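Local coordinates for RabGDI protein (Plasmodium falciparum 3D7, PDB 3P1W) that probably acts as a Rab GDP-dissociation inhibitor, holding Rab GTPases in their GDP-bound form during vesicle transport, at residues V143-T146 and D147-L151; Y168-V171 and S172-A176; K189-M192 and L193-Y196; L201-L204 and T205-L209; A214-N218 and D219-K223. One frame throughout, in Å; residues are numbered along the deposited sequence.

The five contacts follow one another along the chain and lie within its helical region, between strand 138-142 and helix 226-243. Contact 1 starts helix 147-151. Contact 2 ends helix 158-173. Contacts 3 and 4 start helices 192-198 and 203-213, and contact 5 shapes the loop that follows. The centres of contacts 3 and 5, and of 4 and 5, are about 12 Å apart; those of 1 and 3 are about 21 Å apart. Tyr168 touches both contact 1 and contact 4, while Tyr196 touches contacts 4 and 5. Most of the sites are helix ends, where the chain passes between helices. This helical region probably corresponds to the helical domain of other Rab GDI proteins.

Contact 1 of 5, residues V143-T146 and D147-L151; sequences VPAT and DMEAL
Glu149 OE1 takes a hydrogen bond from Ala145 N at 2.8 Å, with an N-H...O angle of 160°. The backbone N meets this oxygen nearly along its C-O axis. The glutamate chain is extended beyond CG and runs back over the start of its own helix. On the way it passes Thr146, and its CG lies 3.2 Å from Thr146 OG1. The two side chains cross at a slant.

Thr146 is the N-cap of helix 147-151. Its OG1 sits between the backbone N and the carbonyl carbon (chi1 69°), which turns it toward the first turn of the helix. There it accepts from Glu149 N at 3.0 Å. Glu149 is therefore held twice, by its backbone N on the threonine and by its carboxylate on Ala145. Thr146 O accepts from Ala150 N, also at 3.0 Å. Asp147 OD1 adds a weak bond from Met148 N.

Pro144 packs against the first turn of the helix. Its CB lies 3.8 Å from Glu149 CB and equally far from Ala150 N. The carbonyl of the proline is hydrogen-bonded to Tyr168 OH on helix 158-173. The proline ring touches Phe208, on helix 203-213.

The carboxylate probably also interacts favourably with the positive end of the helix dipole. The pattern resembles a capping box, but the carboxylate bonds to the residue before the N-cap. It is a threonine-capped helix start, which follows strand 138-142 after a short loop.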
loop_
_atom_site.group_PDB
_atom_site.type_symbol
_atom_site.label_atom_id
_atom_site.label_comp_id
_atom_site.label_asym_id
_atom_site.label_seq_id
_atom_site.Cartn_x
_atom_site.Cartn_y
_atom_site.Cartn_z
ATOM N N VAL A 143 -8.047 15.979 -4.747
ATOM C CA VAL A 143 -7.951 16.129 -3.310
ATOM C C VAL A 143 -7.167 17.408 -3.013
ATOM O O VAL A 143 -6.001 17.506 -3.379
ATOM C CB VAL A 143 -7.225 14.956 -2.668
ATOM C CG1 VAL A 143 -7.034 15.214 -1.185
ATOM C CG2 VAL A 143 -8.015 13.629 -2.929
ATOM N N PRO A 144 -7.806 18.377 -2.345
ATOM C CA PRO A 144 -7.095 19.624 -2.053
ATOM C C PRO A 144 -6.125 19.434 -0.915
ATOM O O PRO A 144 -6.442 18.765 0.076
ATOM C CB PRO A 144 -8.212 20.595 -1.681
ATOM C CG PRO A 144 -9.335 19.757 -1.243
ATOM C CD PRO A 144 -9.208 18.411 -1.888
ATOM N N ALA A 145 -4.922 19.973 -1.083
ATOM C CA ALA A 145 -3.871 19.787 -0.096
ATOM C C ALA A 145 -3.225 21.083 0.372
ATOM O O ALA A 145 -2.325 21.034 1.183
ATOM C CB ALA A 145 -2.812 18.830 -0.635
ATOM N N THR A 146 -3.679 22.228 -0.129
ATOM C CA THR A 146 -3.238 23.509 0.409
ATOM C C THR A 146 -4.449 24.377 0.682
ATOM O O THR A 146 -5.555 24.113 0.178
ATOM C CB THR A 146 -2.340 24.260 -0.576
ATOM O OG1 THR A 146 -3.127 24.673 -1.696
ATOM C CG2 THR A 146 -1.181 23.387 -1.043
ATOM N N ASP A 147 -4.228 25.423 1.472
ATOM C CA ASP A 147 -5.284 26.366 1.798
ATOM C C ASP A 147 -5.917 26.923 0.519
ATOM O O ASP A 147 -7.139 27.019 0.416
ATOM C CB ASP A 147 -4.775 27.496 2.741
ATOM C CG ASP A 147 -3.545 28.238 2.209
ATOM O OD1 ASP A 147 -2.861 27.740 1.288
ATOM O OD2 ASP A 147 -3.253 29.339 2.733
ATOM N N MET A 148 -5.078 27.240 -0.463
ATOM C CA MET A 148 -5.543 27.810 -1.721
ATOM C C MET A 148 -6.336 26.789 -2.548
ATOM O O MET A 148 -7.306 27.148 -3.206
ATOM C CB MET A 148 -4.360 28.369 -2.527
ATOM C CG MET A 148 -3.587 29.514 -1.829
ATOM S SD MET A 148 -4.476 31.071 -1.828
ATOM C CE MET A 148 -5.510 30.954 -0.354
ATOM N N GLU A 149 -5.941 25.518 -2.485
ATOM C CA GLU A 149 -6.668 24.456 -3.190
ATOM C C GLU A 149 -8.047 24.245 -2.575
ATOM O O GLU A 149 -9.019 24.074 -3.301
ATOM C CB GLU A 149 -5.846 23.168 -3.232
ATOM C CG GLU A 149 -4.649 23.278 -4.185
ATOM C CD GLU A 149 -3.759 22.060 -4.232
ATOM O OE1 GLU A 149 -3.950 21.086 -3.456
ATOM O OE2 GLU A 149 -2.834 22.079 -5.072
ATOM N N ALA A 150 -8.141 24.328 -1.251
ATOM C CA ALA A 150 -9.413 24.207 -0.544
ATOM C C ALA A 150 -10.425 25.297 -0.923
ATOM O O ALA A 150 -11.618 25.014 -1.116
ATOM C CB ALA A 150 -9.175 24.226 0.959
ATOM N N LEU A 151 -9.944 26.535 -1.039
ATOM C CA LEU A 151 -10.825 27.690 -1.294
ATOM C C LEU A 151 -11.506 27.589 -2.668
ATOM O O LEU A 151 -12.535 28.224 -2.906
ATOM C CB LEU A 151 -10.023 28.998 -1.187
ATOM C CG LEU A 151 -10.825 30.283 -0.998
ATOM C CD1 LEU A 151 -11.762 30.137 0.186
ATOM C CD2 LEU A 151 -9.888 31.489 -0.822
#

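Contact 2 of 5, residues Y168-V171 and S172-A176; sequences YQYV and SEWDA
Trp174 folds back on Tyr170 near the end of helix 158-173. Its CB lies over carbonyls near the end of the helix, 3.4 Å from Tyr170 O and 3.5 Å from Val171 O. CG is anti to the backbone N (chi1 180°), and this carries the indole toward the tyrosine ring. CD1 then comes to 3.7 Å from Tyr170 OH, which lies at the edge of the indole, near its plane. CD1 is also 3.9 Å from Tyr170 CZ. The tyrosine ring and the five-membered ring are set obliquely, with planes 51° apart. Further along, NE1 is 4.2 Å from Tyr170 OH. One face of the indole carries Ala176 N, and Trp182 meets the ring system from outside the segments.

The backbone tightens at the same place. Ser172 N bonds to Tyr168 O, four residues back. Trp174 N instead bonds to Val171 O, three residues back, at 3.1 Å.

Tyr170 OH is hydrogen-bonded to the carbonyl of Trp182. The indole of Trp174 is held by aromatic and apolar contacts, and its buried N-H has no hydrogen-bond partner in the model.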
loop_
_atom_site.group_PDB
_atom_site.type_symbol
_atom_site.label_atom_id
_atom_site.label_comp_id
_atom_site.label_asym_id
_atom_site.label_seq_id
_atom_site.Cartn_x
_atom_site.Cartn_y
_atom_site.Cartn_z
ATOM N N TYR A 168 -7.052 24.252 6.870
ATOM C CA TYR A 168 -5.719 23.986 6.341
ATOM C C TYR A 168 -4.679 25.000 6.828
ATOM O O TYR A 168 -3.546 24.633 7.113
ATOM C CB TYR A 168 -5.733 23.918 4.818
ATOM C CG TYR A 168 -6.168 22.570 4.245
ATOM C CD1 TYR A 168 -6.376 21.448 5.055
ATOM C CD2 TYR A 168 -6.298 22.404 2.886
ATOM C CE1 TYR A 168 -6.745 20.213 4.498
ATOM C CE2 TYR A 168 -6.664 21.199 2.330
ATOM C CZ TYR A 168 -6.886 20.101 3.125
ATOM O OH TYR A 168 -7.246 18.892 2.524
ATOM N N GLN A 169 -5.059 26.267 6.912
ATOM C CA GLN A 169 -4.165 27.279 7.477
ATOM C C GLN A 169 -3.767 26.911 8.906
ATOM O O GLN A 169 -2.583 26.904 9.238
ATOM C CB GLN A 169 -4.795 28.673 7.407
ATOM C CG GLN A 169 -4.806 29.251 6.006
ATOM C CD GLN A 169 -5.474 30.612 5.942
ATOM O OE1 GLN A 169 -5.808 31.194 6.970
ATOM N NE2 GLN A 169 -5.671 31.121 4.736
ATOM N N TYR A 170 -4.755 26.568 9.727
ATOM C CA TYR A 170 -4.507 26.117 11.102
ATOM C C TYR A 170 -3.537 24.941 11.170
ATOM O O TYR A 170 -2.552 24.993 11.909
ATOM C CB TYR A 170 -5.825 25.732 11.782
ATOM C CG TYR A 170 -5.685 25.227 13.214
ATOM C CD1 TYR A 170 -5.376 26.100 14.261
ATOM C CD2 TYR A 170 -5.916 23.894 13.524
ATOM C CE1 TYR A 170 -5.270 25.635 15.584
ATOM C CE2 TYR A 170 -5.812 23.420 14.830
ATOM C CZ TYR A 170 -5.495 24.300 15.859
ATOM O OH TYR A 170 -5.398 23.805 17.144
ATOM N N VAL A 171 -3.811 23.881 10.401
ATOM C CA VAL A 171 -2.969 22.680 10.439
ATOM C C VAL A 171 -1.554 22.996 9.958
ATOM O O VAL A 171 -0.573 22.496 10.502
ATOM C CB VAL A 171 -3.559 21.535 9.565
ATOM C CG1 VAL A 171 -2.643 20.314 9.592
ATOM C CG2 VAL A 171 -4.949 21.168 10.048
ATOM N N SER A 172 -1.461 23.839 8.935
ATOM C CA SER A 172 -0.176 24.217 8.361
ATOM C C SER A 172 0.765 24.852 9.407
ATOM O O SER A 172 1.983 24.688 9.325
ATOM C CB SER A 172 -0.403 25.185 7.204
ATOM O OG SER A 172 0.790 25.411 6.485
ATOM N N GLU A 173 0.198 25.542 10.395
ATOM C CA GLU A 173 0.994 26.186 11.460
ATOM C C GLU A 173 0.968 25.452 12.799
ATOM O O GLU A 173 1.653 25.845 13.743
ATOM C CB GLU A 173 0.511 27.606 11.653
ATOM C CG GLU A 173 0.807 28.475 10.460
ATOM C CD GLU A 173 0.600 29.925 10.762
ATOM O OE1 GLU A 173 1.305 30.456 11.655
ATOM O OE2 GLU A 173 -0.269 30.536 10.111
ATOM N N TRP A 174 0.189 24.379 12.864
ATOM C CA TRP A 174 0.031 23.591 14.077
ATOM C C TRP A 174 1.281 22.757 14.388
ATOM O O TRP A 174 1.937 22.225 13.483
ATOM C CB TRP A 174 -1.187 22.682 13.914
ATOM C CG TRP A 174 -1.478 21.807 15.063
ATOM C CD1 TRP A 174 -2.287 22.083 16.125
ATOM C CD2 TRP A 174 -1.003 20.476 15.251
ATOM N NE1 TRP A 174 -2.336 21.004 16.975
ATOM C CE2 TRP A 174 -1.551 20.004 16.465
ATOM C CE3 TRP A 174 -0.162 19.637 14.513
ATOM C CZ2 TRP A 174 -1.275 18.724 16.964
ATOM C CZ3 TRP A 174 0.112 18.365 15.005
ATOM C CH2 TRP A 174 -0.448 17.922 16.222
ATOM N N ASP A 175 1.591 22.650 15.682
ATOM C CA ASP A 175 2.736 21.882 16.168
ATOM C C ASP A 175 2.339 21.136 17.433
ATOM O O ASP A 175 1.887 21.749 18.412
ATOM C CB ASP A 175 3.919 22.810 16.462
ATOM C CG ASP A 175 5.204 22.053 16.804
ATOM O OD1 ASP A 175 5.169 21.075 17.586
ATOM O OD2 ASP A 175 6.268 22.462 16.297
ATOM N N ALA A 176 2.549 19.823 17.423
ATOM C CA ALA A 176 2.168 18.963 18.537
ATOM C C ALA A 176 2.815 19.387 19.865
ATOM O O ALA A 176 2.276 19.088 20.935
ATOM C CB ALA A 176 2.522 17.515 18.220
#

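Contact 3 of 5, residues K189-M192 and L193-Y196; sequences KLTM and LEIY
A chi1 of 66° tucks Thr191 OG1 in against its own main chain, and Glu194 sends an extended chain back toward it (chi2 175°). Together they make a capping box at the start of helix 192-198. Thr191 is the N-cap: its OG1 accepts from Glu194 N at 3.2 Å. In return Glu194 OE2 accepts from Thr191 N, also at 3.2 Å and almost straight, with an N-H...O angle of 175°. That N-H reaches the oxygen from above the carboxylate plane. The threonine hydroxyl gives OE2 a second, weak bond. Ile195 N on Thr191 O continues the helical bonding.

Leu190 precedes the box and crosses Glu194 at about a right angle. Its CD2 touches Glu194 OE1 at 3.7 Å, while CD1 packs on Ile195 CD1.

On the buried side, Met192 bends at chi2 and lays its end across Tyr196. SD is 5.0 Å from the ring centroid, a Met-aromatic contact. The same methionine packs on Phe167 of helix 158-173 and on Ala226 and Leu230 of helix 226-243, so this side chain packs against both helices. The methyl group CE sits over one face of the Tyr196 ring as a CH-pi contact, 4.2 Å from the centroid, and also lies 4.0 Å from Ile195 CG2.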
loop_
_atom_site.group_PDB
_atom_site.type_symbol
_atom_site.label_atom_id
_atom_site.label_comp_id
_atom_site.label_asym_id
_atom_site.label_seq_id
_atom_site.Cartn_x
_atom_site.Cartn_y
_atom_site.Cartn_z
ATOM N N LYS A 189 -6.462 16.384 24.586
ATOM C CA LYS A 189 -7.698 16.246 25.356
ATOM C C LYS A 189 -8.920 16.229 24.435
ATOM O O LYS A 189 -9.829 15.413 24.612
ATOM C CB LYS A 189 -7.809 17.375 26.396
ATOM N N LEU A 190 -8.939 17.111 23.437
ATOM C CA LEU A 190 -10.037 17.136 22.475
ATOM C C LEU A 190 -9.874 16.018 21.451
ATOM O O LEU A 190 -8.748 15.648 21.088
ATOM C CB LEU A 190 -10.093 18.478 21.748
ATOM C CG LEU A 190 -10.277 19.746 22.593
ATOM C CD1 LEU A 190 -10.497 20.925 21.670
ATOM C CD2 LEU A 190 -11.426 19.609 23.582
ATOM N N THR A 191 -11.007 15.500 20.982
ATOM C CA THR A 191 -11.017 14.523 19.906
ATOM C C THR A 191 -10.914 15.226 18.554
ATOM O O THR A 191 -11.133 16.429 18.453
ATOM C CB THR A 191 -12.307 13.685 19.908
ATOM O OG1 THR A 191 -13.423 14.520 19.595
ATOM C CG2 THR A 191 -12.525 13.010 21.265
ATOM N N MET A 192 -10.605 14.480 17.490
ATOM C CA MET A 192 -10.552 15.119 16.177
ATOM C C MET A 192 -11.913 15.682 15.792
ATOM O O MET A 192 -11.985 16.710 15.120
ATOM C CB MET A 192 -10.070 14.156 15.080
ATOM C CG MET A 192 -9.762 14.882 13.763
ATOM S SD MET A 192 -8.443 16.095 13.959
ATOM C CE MET A 192 -8.691 17.176 12.562
ATOM N N LEU A 193 -12.985 15.010 16.206
ATOM C CA LEU A 193 -14.336 15.448 15.871
ATOM C C LEU A 193 -14.597 16.831 16.471
ATOM O O LEU A 193 -15.170 17.695 15.824
ATOM C CB LEU A 193 -15.385 14.446 16.376
ATOM C CG LEU A 193 -16.854 14.871 16.218
ATOM C CD1 LEU A 193 -17.212 15.070 14.758
ATOM C CD2 LEU A 193 -17.813 13.890 16.893
ATOM N N GLU A 194 -14.144 17.040 17.701
ATOM C CA GLU A 194 -14.308 18.351 18.341
ATOM C C GLU A 194 -13.523 19.421 17.578
ATOM O O GLU A 194 -13.992 20.546 17.454
ATOM C CB GLU A 194 -13.915 18.301 19.821
ATOM C CG GLU A 194 -14.886 17.472 20.666
ATOM C CD GLU A 194 -14.437 17.317 22.107
ATOM O OE1 GLU A 194 -14.754 18.199 22.932
ATOM O OE2 GLU A 194 -13.782 16.307 22.426
ATOM N N ILE A 195 -12.363 19.059 17.017
ATOM C CA ILE A 195 -11.595 20.000 16.189
ATOM C C ILE A 195 -12.337 20.334 14.891
ATOM O O ILE A 195 -12.381 21.489 14.481
ATOM C CB ILE A 195 -10.194 19.471 15.829
ATOM C CG1 ILE A 195 -9.319 19.315 17.077
ATOM C CG2 ILE A 195 -9.521 20.413 14.818
ATOM C CD1 ILE A 195 -8.989 20.635 17.780
ATOM N N TYR A 196 -12.914 19.322 14.236
ATOM C CA TYR A 196 -13.723 19.565 13.042
ATOM C C TYR A 196 -14.876 20.531 13.348
ATOM O O TYR A 196 -15.082 21.507 12.633
ATOM C CB TYR A 196 -14.302 18.259 12.492
ATOM C CG TYR A 196 -13.344 17.346 11.740
ATOM C CD1 TYR A 196 -12.361 17.852 10.885
ATOM C CD2 TYR A 196 -13.466 15.961 11.846
ATOM C CE1 TYR A 196 -11.510 16.995 10.152
ATOM C CE2 TYR A 196 -12.623 15.096 11.131
ATOM C CZ TYR A 196 -11.638 15.613 10.297
ATOM O OH TYR A 196 -10.816 14.740 9.591
#

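Contact 4 of 5, residues L201-L204 and T205-L209; sequences LCQL and TIDFL
Backbone bonds join Cys202, Gln203 and Leu204 to the next turn of the chain. Cys202 O accepts from Ile206 N at 3.0 Å. Gln203 O accepts from Asp207 N at 2.8 Å, and Leu204 O from Phe208 N at 3.2 Å. These are the first rungs of helix 203-213, with Cys202 at the N-cap position.

The polar side chains meet on two sides. With chi1 at 78°, Cys202 SG stays close to its own backbone, and this sets it 3.3 Å from Thr205 OG1. The threonine hydroxyl is hydrogen-bonded to Glu160 of helix 158-173. The same Glu160 oxygen also bonds Cys202 N, so one carboxylate ties together both ends of the first turn. Elsewhere, Gln203 bends at chi2 and crosses Asp207 at about a right angle. The amide and carboxylate planes are 60° apart. Gln203 NE2 is modelled only 2.5 Å from Asp207 OD1, with poor angle, so the detail of this bond is doubtful. Asp207 OD2 is hydrogen-bonded to Asn353 ND2.

The apolar side is led by Leu201. Its CD1 touches Leu209 CD1 at 3.6 Å and Thr205 CG2 at 4.0 Å. Leu201 and Leu209 cross at about a right angle, and both also pack on Tyr196 of helix 192-198. Ile206 turns its CD1 back to 3.7 Å from Cys202 O.

This is the N-terminal turn of a largely buried helix, with Leu201 and Leu209 packed against helices 158-173 and 192-198.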
loop_
_atom_site.group_PDB
_atom_site.type_symbol
_atom_site.label_atom_id
_atom_site.label_comp_id
_atom_site.label_asym_id
_atom_site.label_seq_id
_atom_site.Cartn_x
_atom_site.Cartn_y
_atom_site.Cartn_z
ATOM N N LEU A 201 -16.796 22.251 9.985
ATOM C CA LEU A 201 -16.723 21.478 8.734
ATOM C C LEU A 201 -17.901 20.497 8.632
ATOM O O LEU A 201 -18.269 19.879 9.626
ATOM C CB LEU A 201 -15.388 20.733 8.651
ATOM C CG LEU A 201 -14.107 21.574 8.668
ATOM C CD1 LEU A 201 -12.885 20.719 8.405
ATOM C CD2 LEU A 201 -14.148 22.729 7.663
ATOM N N CYS A 202 -18.483 20.356 7.431
ATOM C CA CYS A 202 -19.599 19.417 7.201
ATOM C C CYS A 202 -19.136 17.960 6.940
ATOM O O CYS A 202 -17.946 17.700 6.769
ATOM C CB CYS A 202 -20.455 19.888 6.028
ATOM S SG CYS A 202 -19.746 19.527 4.426
ATOM N N GLN A 203 -20.101 17.043 6.897
ATOM C CA GLN A 203 -19.821 15.624 6.879
ATOM C C GLN A 203 -19.003 15.200 5.656
ATOM O O GLN A 203 -18.030 14.470 5.800
ATOM C CB GLN A 203 -21.120 14.800 6.979
ATOM C CG GLN A 203 -20.913 13.280 7.041
ATOM C CD GLN A 203 -19.819 12.863 8.031
ATOM O OE1 GLN A 203 -19.743 13.400 9.142
ATOM N NE2 GLN A 203 -18.966 11.911 7.627
ATOM N N LEU A 204 -19.389 15.663 4.469
ATOM C CA LEU A 204 -18.654 15.359 3.248
ATOM C C LEU A 204 -17.213 15.861 3.317
ATOM O O LEU A 204 -16.289 15.197 2.830
ATOM C CB LEU A 204 -19.389 15.928 2.024
ATOM C CG LEU A 204 -20.672 15.172 1.638
ATOM C CD1 LEU A 204 -21.523 15.993 0.635
ATOM C CD2 LEU A 204 -20.357 13.770 1.108
ATOM N N THR A 205 -16.994 17.002 3.971
ATOM C CA THR A 205 -15.627 17.504 4.166
ATOM C C THR A 205 -14.825 16.573 5.058
ATOM O O THR A 205 -13.688 16.221 4.732
ATOM C CB THR A 205 -15.620 18.908 4.778
ATOM O OG1 THR A 205 -16.470 19.740 3.998
ATOM C CG2 THR A 205 -14.196 19.497 4.796
ATOM N N ILE A 206 -15.439 16.181 6.172
ATOM C CA ILE A 206 -14.874 15.219 7.117
ATOM C C ILE A 206 -14.539 13.905 6.398
ATOM O O ILE A 206 -13.474 13.312 6.617
ATOM C CB ILE A 206 -15.845 14.974 8.307
ATOM C CG1 ILE A 206 -15.897 16.228 9.199
ATOM C CG2 ILE A 206 -15.405 13.770 9.135
ATOM C CD1 ILE A 206 -17.104 16.311 10.142
ATOM N N ASP A 207 -15.441 13.481 5.520
ATOM C CA ASP A 207 -15.229 12.274 4.729
ATOM C C ASP A 207 -13.932 12.282 3.946
ATOM O O ASP A 207 -13.151 11.326 4.062
ATOM C CB ASP A 207 -16.375 12.066 3.747
ATOM C CG ASP A 207 -17.666 11.717 4.426
ATOM O OD1 ASP A 207 -17.632 11.384 5.633
ATOM O OD2 ASP A 207 -18.718 11.796 3.733
ATOM N N PHE A 208 -13.690 13.312 3.128
ATOM C CA PHE A 208 -12.465 13.288 2.308
ATOM C C PHE A 208 -11.235 13.626 3.138
ATOM O O PHE A 208 -10.144 13.114 2.867
ATOM C CB PHE A 208 -12.554 14.136 1.022
ATOM C CG PHE A 208 -12.321 15.621 1.222
ATOM C CD1 PHE A 208 -11.039 16.119 1.399
ATOM C CD2 PHE A 208 -13.382 16.513 1.171
ATOM C CE1 PHE A 208 -10.825 17.487 1.563
ATOM C CE2 PHE A 208 -13.174 17.876 1.331
ATOM C CZ PHE A 208 -11.899 18.360 1.531
ATOM N N LEU A 209 -11.389 14.477 4.156
ATOM C CA LEU A 209 -10.240 14.725 5.045
ATOM C C LEU A 209 -9.751 13.452 5.723
ATOM O O LEU A 209 -8.553 13.186 5.765
ATOM C CB LEU A 209 -10.567 15.780 6.101
ATOM C CG LEU A 209 -10.654 17.180 5.502
ATOM C CD1 LEU A 209 -11.212 18.173 6.508
ATOM C CD2 LEU A 209 -9.286 17.585 5.004
#

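Contact 5 of 5, residues A214-N218 and D219-K223; sequences ALYLN and DDYLK
Tyr216 and Tyr221 lie face against face but slid apart. Their planes are within 12° of parallel, the centroids are 4.6 Å apart, and the rings barely overlap. Tyr216 CE2 comes to 3.3 Å from Tyr221 CG. Tyr221 CB sits over the same face of the Tyr216 ring, 3.7 Å from its centroid, as a CH-pi contact. Both CB and the near edge of the Tyr221 ring, CG and CD2, thus lie against the Tyr216 face. The first torsion of Tyr221 (chi1 78°) sets CG amid both main-chain branches and turns the ring back over Tyr216.

Asn218 holds the chain between the two rings. Its OD1 accepts from Asp220 N at 2.9 Å, with an N-H...O angle of 162°. The bond closes an Asx turn, and helical backbone angles follow at residues 220-223. The backbone carbonyl of Asn218 stands at the edge of the Tyr221 ring, in its plane, with O 3.5 Å from CD2. A water bridges the same turn: it donates to Asn218 O at 3.0 Å and accepts from Tyr221 N at 3.0 Å.

Further out, each ring is fixed at its hydroxyl. Tyr216 OH is hydrogen-bonded to Thr229 of helix 226-243, and Tyr221 OH to the hydroxyl of Tyr196 on helix 192-198. Arg232 makes a cation-pi contact with Tyr216. The carboxylate of Asp219 is tied back to helix 203-213 by a hydrogen bond between its OD1 and His211 NE2.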
loop_
_atom_site.group_PDB
_atom_site.type_symbol
_atom_site.label_atom_id
_atom_site.label_comp_id
_atom_site.label_asym_id
_atom_site.label_seq_id
_atom_site.Cartn_x
_atom_site.Cartn_y
_atom_site.Cartn_z
ATOM N N ALA A 214 -5.886 12.381 5.699
ATOM C CA ALA A 214 -5.361 11.627 6.836
ATOM C C ALA A 214 -5.119 10.127 6.520
ATOM O O ALA A 214 -4.423 9.422 7.271
ATOM C CB ALA A 214 -6.290 11.773 8.038
ATOM N N LEU A 215 -5.714 9.650 5.427
ATOM C CA LEU A 215 -5.488 8.287 4.897
ATOM C C LEU A 215 -5.902 7.164 5.846
ATOM O O LEU A 215 -5.325 6.053 5.856
ATOM C CB LEU A 215 -4.044 8.123 4.412
ATOM C CG LEU A 215 -3.665 9.097 3.285
ATOM C CD1 LEU A 215 -2.175 8.956 2.986
ATOM C CD2 LEU A 215 -4.526 8.926 1.992
ATOM N N TYR A 216 -6.961 7.435 6.595
ATOM C CA TYR A 216 -7.540 6.427 7.456
ATOM C C TYR A 216 -8.483 5.513 6.652
ATOM O O TYR A 216 -8.940 5.859 5.563
ATOM C CB TYR A 216 -8.329 7.072 8.568
ATOM C CG TYR A 216 -7.527 7.729 9.682
ATOM C CD1 TYR A 216 -6.642 6.986 10.469
ATOM C CD2 TYR A 216 -7.732 9.072 10.007
ATOM C CE1 TYR A 216 -5.942 7.596 11.544
ATOM C CE2 TYR A 216 -7.052 9.675 11.055
ATOM C CZ TYR A 216 -6.161 8.937 11.817
ATOM O OH TYR A 216 -5.500 9.558 12.851
ATOM N N LEU A 217 -8.792 4.361 7.242
ATOM C CA LEU A 217 -9.631 3.332 6.625
ATOM C C LEU A 217 -11.091 3.405 7.051
ATOM O O LEU A 217 -11.954 2.811 6.428
ATOM C CB LEU A 217 -9.082 1.954 7.008
ATOM C CG LEU A 217 -7.585 1.728 6.793
ATOM C CD1 LEU A 217 -7.292 0.233 6.857
ATOM C CD2 LEU A 217 -7.090 2.311 5.472
ATOM N N ASN A 218 -11.349 4.118 8.146
ATOM C CA ASN A 218 -12.689 4.218 8.710
ATOM C C ASN A 218 -12.739 5.468 9.591
ATOM O O ASN A 218 -11.745 6.196 9.682
ATOM C CB ASN A 218 -13.031 2.947 9.496
ATOM C CG ASN A 218 -12.086 2.711 10.663
ATOM O OD1 ASN A 218 -11.839 3.607 11.463
ATOM N ND2 ASN A 218 -11.540 1.505 10.757
ATOM N N ASP A 219 -13.868 5.687 10.255
ATOM C CA ASP A 219 -14.063 6.904 11.049
ATOM C C ASP A 219 -13.839 6.736 12.559
ATOM O O ASP A 219 -14.251 7.606 13.331
ATOM C CB ASP A 219 -15.445 7.480 10.762
ATOM C CG ASP A 219 -15.589 7.973 9.320
ATOM O OD1 ASP A 219 -14.566 8.261 8.634
ATOM O OD2 ASP A 219 -16.744 8.069 8.867
ATOM N N ASP A 220 -13.139 5.680 12.982
ATOM C CA ASP A 220 -12.792 5.506 14.418
ATOM C C ASP A 220 -11.955 6.673 14.963
ATOM O O ASP A 220 -12.095 7.048 16.132
ATOM C CB ASP A 220 -12.030 4.187 14.655
ATOM C CG ASP A 220 -12.877 2.943 14.366
ATOM O OD1 ASP A 220 -14.099 3.050 14.142
ATOM O OD2 ASP A 220 -12.305 1.846 14.370
ATOM N N TYR A 221 -11.098 7.256 14.123
ATOM C CA TYR A 221 -10.258 8.389 14.536
ATOM C C TYR A 221 -11.036 9.569 15.118
ATOM O O TYR A 221 -10.476 10.331 15.899
ATOM C CB TYR A 221 -9.380 8.903 13.383
ATOM C CG TYR A 221 -10.120 9.757 12.379
ATOM C CD1 TYR A 221 -10.155 11.137 12.508
ATOM C CD2 TYR A 221 -10.808 9.180 11.324
ATOM C CE1 TYR A 221 -10.823 11.922 11.602
ATOM C CE2 TYR A 221 -11.497 9.963 10.408
ATOM C CZ TYR A 221 -11.497 11.340 10.550
ATOM O OH TYR A 221 -12.186 12.137 9.669
ATOM N N LEU A 222 -12.304 9.709 14.733
ATOM C CA LEU A 222 -13.144 10.830 15.164
ATOM C C LEU A 222 -13.231 10.905 16.676
ATOM O O LEU A 222 -13.258 11.988 17.236
ATOM C CB LEU A 222 -14.558 10.725 14.581
ATOM C CG LEU A 222 -14.721 11.061 13.090
ATOM C CD1 LEU A 222 -16.167 10.811 12.656
ATOM C CD2 LEU A 222 -14.315 12.489 12.776
ATOM N N LYS A 223 -13.251 9.742 17.318
ATOM C CA LYS A 223 -13.380 9.643 18.773
ATOM C C LYS A 223 -12.035 9.637 19.496
ATOM O O LYS A 223 -11.998 9.741 20.703
ATOM C CB LYS A 223 -14.157 8.377 19.125
ATOM C CG LYS A 223 -15.580 8.399 18.570
ATOM C CD LYS A 223 -16.341 7.088 18.833
ATOM C CE LYS A 223 -17.835 7.369 19.078
ATOM N NZ LYS A 223 -18.631 6.117 19.264
HETATM O O HOH W 1 -9.766 5.810 11.921
#